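Local coordinates for protein D-mandelate dehydrogenase (PDB 2W2L) that binds NAD and probably catalyses the NAD-dependent oxidation of D-mandelate to the corresponding 2-keto acid, at residues 5-10 / 53-58; 107-112 / 317-322. All blocks are in the same frame, centred on the assembly; numbering follows the deposited sequence.

Contact 1: residues 5-10 / 53-58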
loop_
_atom_site.group_PDB
_atom_site.type_symbol
_atom_site.label_atom_id
_atom_site.label_comp_id
_atom_site.label_asym_id
_atom_site.label_seq_id
_atom_site.Cartn_x
_atom_site.Cartn_y
_atom_site.Cartn_z
ATOM N N ARG A 5 -8.271 44.350 -1.497
ATOM C CA ARG A 5 -6.861 44.252 -1.806
ATOM C C ARG A 5 -6.282 43.089 -1.019
ATOM O O ARG A 5 -6.530 42.994 0.179
ATOM C CB ARG A 5 -6.224 45.585 -1.464
ATOM C CG ARG A 5 -7.037 46.754 -2.046
ATOM C CD ARG A 5 -6.348 48.084 -1.905
ATOM N NE ARG A 5 -5.166 48.209 -2.759
ATOM C CZ ARG A 5 -3.904 48.256 -2.323
ATOM N NH1 ARG A 5 -3.645 48.224 -1.032
ATOM N NH2 ARG A 5 -2.895 48.373 -3.199
ATOM N N VAL A 6 -5.569 42.187 -1.707
ATOM C CA VAL A 6 -4.930 41.021 -1.124
ATOM C C VAL A 6 -3.406 41.061 -1.285
ATOM O O VAL A 6 -2.899 41.241 -2.395
ATOM C CB VAL A 6 -5.442 39.738 -1.766
ATOM C CG1 VAL A 6 -4.767 38.490 -1.145
ATOM C CG2 VAL A 6 -6.959 39.667 -1.640
ATOM N N LEU A 7 -2.689 40.882 -0.178
ATOM C CA LEU A 7 -1.281 40.720 -0.196
ATOM C C LEU A 7 -0.946 39.259 -0.562
ATOM O O LEU A 7 -1.404 38.310 0.103
ATOM C CB LEU A 7 -0.726 41.042 1.188
ATOM C CG LEU A 7 0.806 41.103 1.337
ATOM C CD1 LEU A 7 1.412 42.302 0.584
ATOM C CD2 LEU A 7 1.152 41.198 2.786
ATOM N N LEU A 8 -0.116 39.070 -1.588
ATOM C CA LEU A 8 0.277 37.716 -1.994
ATOM C C LEU A 8 1.627 37.393 -1.368
ATOM O O LEU A 8 2.599 38.043 -1.703
ATOM C CB LEU A 8 0.321 37.583 -3.543
ATOM C CG LEU A 8 1.109 36.377 -4.099
ATOM C CD1 LEU A 8 0.268 35.123 -3.942
ATOM C CD2 LEU A 8 1.509 36.553 -5.526
ATOM N N LEU A 9 1.692 36.400 -0.479
ATOM C CA LEU A 9 2.935 36.031 0.198
ATOM C C LEU A 9 3.806 35.064 -0.626
ATOM O O LEU A 9 3.565 33.868 -0.635
ATOM C CB LEU A 9 2.620 35.396 1.551
ATOM C CG LEU A 9 2.489 36.226 2.841
ATOM C CD1 LEU A 9 2.709 35.315 4.030
ATOM C CD2 LEU A 9 3.416 37.416 2.916
ATOM N N GLY A 10 4.810 35.564 -1.333
ATOM C CA GLY A 10 5.657 34.663 -2.101
ATOM C C GLY A 10 5.103 34.521 -3.487
ATOM O O GLY A 10 4.561 35.485 -4.056
ATOM N N GLU A 53 -6.874 43.844 2.831
ATOM C CA GLU A 53 -7.908 43.143 3.625
ATOM C C GLU A 53 -7.637 41.662 3.857
ATOM O O GLU A 53 -8.206 41.069 4.784
ATOM C CB GLU A 53 -9.252 43.296 2.947
ATOM C CG GLU A 53 -9.803 44.663 3.162
ATOM C CD GLU A 53 -9.297 45.745 2.223
ATOM O OE1 GLU A 53 -9.100 45.513 1.013
ATOM O OE2 GLU A 53 -9.110 46.883 2.705
ATOM N N ALA A 54 -6.744 41.080 3.049
ATOM C CA ALA A 54 -6.414 39.683 3.115
ATOM C C ALA A 54 -4.943 39.441 2.820
ATOM O O ALA A 54 -4.332 40.176 2.043
ATOM C CB ALA A 54 -7.250 38.923 2.101
ATOM N N ILE A 55 -4.397 38.366 3.394
ATOM C CA ILE A 55 -3.161 37.819 2.949
ATOM C C ILE A 55 -3.492 36.428 2.432
ATOM O O ILE A 55 -4.284 35.740 3.050
ATOM C CB ILE A 55 -2.169 37.691 4.099
ATOM C CG1 ILE A 55 -1.921 39.060 4.753
ATOM C CG2 ILE A 55 -0.880 37.111 3.596
ATOM C CD1 ILE A 55 -1.195 38.992 6.181
ATOM N N ILE A 56 -2.874 36.025 1.309
ATOM C CA ILE A 56 -2.960 34.676 0.730
ATOM C C ILE A 56 -1.530 34.104 0.577
ATOM O O ILE A 56 -0.625 34.805 0.120
ATOM C CB ILE A 56 -3.759 34.659 -0.610
ATOM C CG1 ILE A 56 -4.145 33.243 -1.005
ATOM C CG2 ILE A 56 -3.000 35.346 -1.754
ATOM C CD1 ILE A 56 -5.250 33.111 -2.084
ATOM N N LYS A 57 -1.350 32.845 0.991
ATOM C CA LYS A 57 -0.071 32.109 0.969
ATOM C C LYS A 57 -0.355 30.760 0.338
ATOM O O LYS A 57 -1.082 29.898 0.938
ATOM C CB LYS A 57 0.357 31.859 2.388
ATOM C CG LYS A 57 1.811 31.597 2.659
ATOM C CD LYS A 57 1.937 31.473 4.219
ATOM C CE LYS A 57 3.251 30.894 4.650
ATOM N NZ LYS A 57 3.596 29.647 3.910
ATOM N N LEU A 58 0.205 30.553 -0.860
ATOM C CA LEU A 58 -0.356 29.554 -1.756
ATOM C C LEU A 58 0.352 28.214 -1.709
ATOM O O LEU A 58 -0.119 27.242 -2.300
ATOM C CB LEU A 58 -0.478 30.082 -3.183
ATOM C CG LEU A 58 -1.656 30.985 -3.541
ATOM C CD1 LEU A 58 -1.246 31.689 -4.781
ATOM C CD2 LEU A 58 -2.899 30.215 -3.862
HETATM O O HOH W 1 1.548 32.425 -2.209
#
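Residues 5-10 and 53-58 pair as neighbouring parallel strands in the five-stranded sheet of the N-terminal half, with Val6, Leu7 and Leu8 bridged to Ala54, Ile55 and Ile56. The alternating ladder of parallel pairing is the evidence: Leu7 N reaches Ala54 O at 2.9 Å, Leu7 O receives Ile56 N, and Leu9 N meets Ile56 O in a nearly straight bond (176°). Beyond the ladder a water carries the pairing on, donating to Leu9 O and accepting from Leu58 N.

At the opposite end Glu53 folds back to grip the start of the strand. With chi2 bent to 83°, its carboxylate OE1 takes the N-H of Arg5 at 2.9 Å, almost along the C-O axis, while Glu53 N donates to Arg5 O at 2.8 Å. The pairing is thus with backbone; the guanidinium of Arg5 turns away to Glu28 and to the carbonyls of Tyr49 and Asp51. Without the carboxylate, as with an alanine here, the Arg5 N-H is likely to lose this acceptor and the start of the strand to be less firmly fixed.

Strand order 28-31, 5-8, 54-57, 83-86, 105-107 is that of a flavodoxin-like sheet, as in the substrate domains of this family. On the face of Val6 and Ile56, Val6 CG1 lies 3.7 Å from Ile56 CG2, and Leu8 CD1 touches both that methyl and, at 3.8 Å, Leu58 CD1; Ile324 and Thr320 of helix 310-329 and Trp20 and Phe23 of helix 17-26 cover this layer. The other face carries Leu7 and Ile55; Leu9, beyond the last bridge, sets its CG against Ile55 CG2 at 3.6 Å, and its CD1 lies beside the aliphatic CD of Lys57, whose amine bonds to Tyr67 and the Asn62 carbonyl.

Contact 2: residues 107-112 / 317-322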
loop_
_atom_site.group_PDB
_atom_site.type_symbol
_atom_site.label_atom_id
_atom_site.label_comp_id
_atom_site.label_asym_id
_atom_site.label_seq_id
_atom_site.Cartn_x
_atom_site.Cartn_y
_atom_site.Cartn_z
ATOM N N ALA A 107 -7.233 30.943 8.312
ATOM C CA ALA A 107 -7.680 29.731 7.663
ATOM C C ALA A 107 -6.457 28.997 7.156
ATOM O O ALA A 107 -5.601 29.590 6.479
ATOM C CB ALA A 107 -8.564 30.056 6.542
ATOM N N ASN A 108 -6.350 27.714 7.518
ATOM C CA ASN A 108 -5.395 26.822 6.854
ATOM C C ASN A 108 -6.026 25.924 5.803
ATOM O O ASN A 108 -7.142 26.118 5.360
ATOM C CB ASN A 108 -4.636 25.983 7.882
ATOM C CG ASN A 108 -5.510 24.917 8.565
ATOM O OD1 ASN A 108 -6.754 24.788 8.341
ATOM N ND2 ASN A 108 -4.853 24.138 9.404
ATOM N N SER A 109 -5.296 24.891 5.437
ATOM C CA SER A 109 -5.732 24.019 4.357
ATOM C C SER A 109 -6.073 22.609 4.803
ATOM O O SER A 109 -5.792 21.650 4.107
ATOM C CB SER A 109 -4.660 24.029 3.284
ATOM O OG SER A 109 -4.657 25.325 2.708
ATOM N N ARG A 110 -6.695 22.512 5.975
ATOM C CA ARG A 110 -7.158 21.241 6.516
ATOM C C ARG A 110 -8.035 20.498 5.488
ATOM O O ARG A 110 -8.895 21.109 4.806
ATOM C CB ARG A 110 -7.882 21.463 7.853
ATOM C CG ARG A 110 -9.001 20.453 8.140
ATOM C CD ARG A 110 -9.395 20.412 9.618
ATOM N NE ARG A 110 -9.979 21.669 10.060
ATOM C CZ ARG A 110 -11.181 22.133 9.693
ATOM N NH1 ARG A 110 -11.940 21.456 8.831
ATOM N NH2 ARG A 110 -11.611 23.308 10.174
ATOM N N GLY A 111 -7.729 19.198 5.348
ATOM C CA GLY A 111 -8.444 18.297 4.460
ATOM C C GLY A 111 -7.870 18.184 3.063
ATOM O O GLY A 111 -8.095 17.188 2.385
ATOM N N ALA A 112 -7.129 19.194 2.614
ATOM C CA ALA A 112 -6.540 19.153 1.284
ATOM C C ALA A 112 -5.827 17.826 0.971
ATOM O O ALA A 112 -5.939 17.353 -0.125
ATOM C CB ALA A 112 -5.574 20.364 1.053
ATOM N N GLU A 317 -4.237 25.538 -3.158
ATOM C CA GLU A 317 -4.646 26.676 -3.966
ATOM C C GLU A 317 -6.179 26.844 -4.039
ATOM O O GLU A 317 -6.668 27.968 -3.936
ATOM C CB GLU A 317 -4.067 26.597 -5.374
ATOM C CG GLU A 317 -2.578 26.278 -5.435
ATOM C CD GLU A 317 -1.969 26.631 -6.791
ATOM O OE1 GLU A 317 -2.703 26.545 -7.827
ATOM O OE2 GLU A 317 -0.767 27.009 -6.805
ATOM N N ARG A 318 -6.927 25.751 -4.230
ATOM C CA ARG A 318 -8.400 25.899 -4.236
ATOM C C ARG A 318 -8.886 26.569 -2.939
ATOM O O ARG A 318 -9.572 27.618 -2.990
ATOM C CB ARG A 318 -9.199 24.594 -4.527
ATOM C CG ARG A 318 -10.632 24.896 -4.955
ATOM C CD ARG A 318 -11.487 23.673 -5.282
ATOM N NE ARG A 318 -11.780 22.934 -4.042
ATOM C CZ ARG A 318 -12.624 23.328 -3.067
ATOM N NH1 ARG A 318 -13.329 24.460 -3.168
ATOM N NH2 ARG A 318 -12.761 22.571 -1.984
ATOM N N LEU A 319 -8.487 25.992 -1.795
ATOM C CA LEU A 319 -8.968 26.441 -0.505
ATOM C C LEU A 319 -8.490 27.843 -0.222
ATOM O O LEU A 319 -9.312 28.673 0.146
ATOM C CB LEU A 319 -8.584 25.485 0.648
ATOM C CG LEU A 319 -9.116 24.044 0.655
ATOM C CD1 LEU A 319 -8.258 23.175 1.585
ATOM C CD2 LEU A 319 -10.603 23.933 1.008
ATOM N N THR A 320 -7.190 28.131 -0.375
ATOM C CA THR A 320 -6.740 29.473 -0.012
ATOM C C THR A 320 -7.544 30.492 -0.787
ATOM O O THR A 320 -8.123 31.361 -0.183
ATOM C CB THR A 320 -5.209 29.742 -0.090
ATOM O OG1 THR A 320 -4.720 29.461 -1.395
ATOM C CG2 THR A 320 -4.512 28.865 0.844
ATOM N N MET A 321 -7.632 30.351 -2.102
ATOM C CA MET A 321 -8.437 31.283 -2.934
ATOM C C MET A 321 -9.924 31.289 -2.619
ATOM O O MET A 321 -10.550 32.317 -2.690
ATOM C CB MET A 321 -8.263 30.990 -4.432
ATOM C CG MET A 321 -6.964 31.479 -5.019
ATOM S SD MET A 321 -6.843 31.126 -6.782
ATOM C CE MET A 321 -5.746 29.739 -6.875
ATOM N N THR A 322 -10.491 30.147 -2.293
ATOM C CA THR A 322 -11.954 30.055 -2.093
ATOM C C THR A 322 -12.335 30.606 -0.714
ATOM O O THR A 322 -13.418 31.189 -0.508
ATOM C CB THR A 322 -12.439 28.586 -2.276
ATOM O OG1 THR A 322 -11.985 28.106 -3.558
ATOM C CG2 THR A 322 -13.966 28.482 -2.193
#
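Leu319 meets Ser109, Arg110 and Ala112 through one methyl, and van der Waals contact of that methyl with backbone carbonyls and one alanine makes up most of this small interface, which buries 157 Å² in all and has no hydrogen bond across it. CD1 of Leu319 is the atom that does the touching: it lies 3.9 Å from Ala112 CB and 3.8 Å from the carbonyl O of Ser109, with Arg110 O close by as well. CG of Leu319 stands beside its own backbone N (chi1 -63°), which sends the branch off the helix into the bend of the loop. A second, looser touch brings Thr320 CG2 to 4.0 Å from Ser109 OG.

The bend that receives the leucine is a type II beta turn from Ser109 to Ala112, closed by Ala112 N donating to Ser109 O at 3.2 Å. Gly111, with phi at 92°, occupies the position where such a turn favours glycine. The turn links strand 105-107, an edge strand of the flavodoxin-like sheet, to helix 114-130, while helix 310-329 belongs to the chain's return to that sheet after the NAD-binding Rossmann part, an arrangement shared by this dehydrogenase family.

Both hydroxyls of the contact are bonded to carbonyls outside it. Ser109 OG bonds to that of Ala86, and Thr320 OG1 to that of Phe316, one turn back along the helix; with that hydroxyl engaged, the methyl of Thr320 is the branch presented to the serine. Asn108 OD1 takes a weak bond from Arg110 N (3.3 Å), inside the loop.

As for the cofactor, Arg110 leaves the backbone pointing away from the helix, and its side chain lies about 5 Å from the bound NAD, near Ala173, an NAD contact at the start of helix 173-186.

From the N terminus the chain lays down strand 5-8, then helix 17-26, strand 28-31 and helix 37-45 before strand 54-57 pairs beside the first: contact 1 closes this loop of 42 residues. Only later does contact 2 open at 107-112, its loop of 204 residues running through the Rossmann part to helix 310-329. The two are therefore in series, neither nested nor crossed. In space they meet, with centres about 13 Å apart: Ile56 CD1 packs 3.6 Å from Met321 N, and Lys57 O lies near Thr320 CG2. Helix 310-329 thus joins the central strand 54-57 to the loop leaving the edge strand.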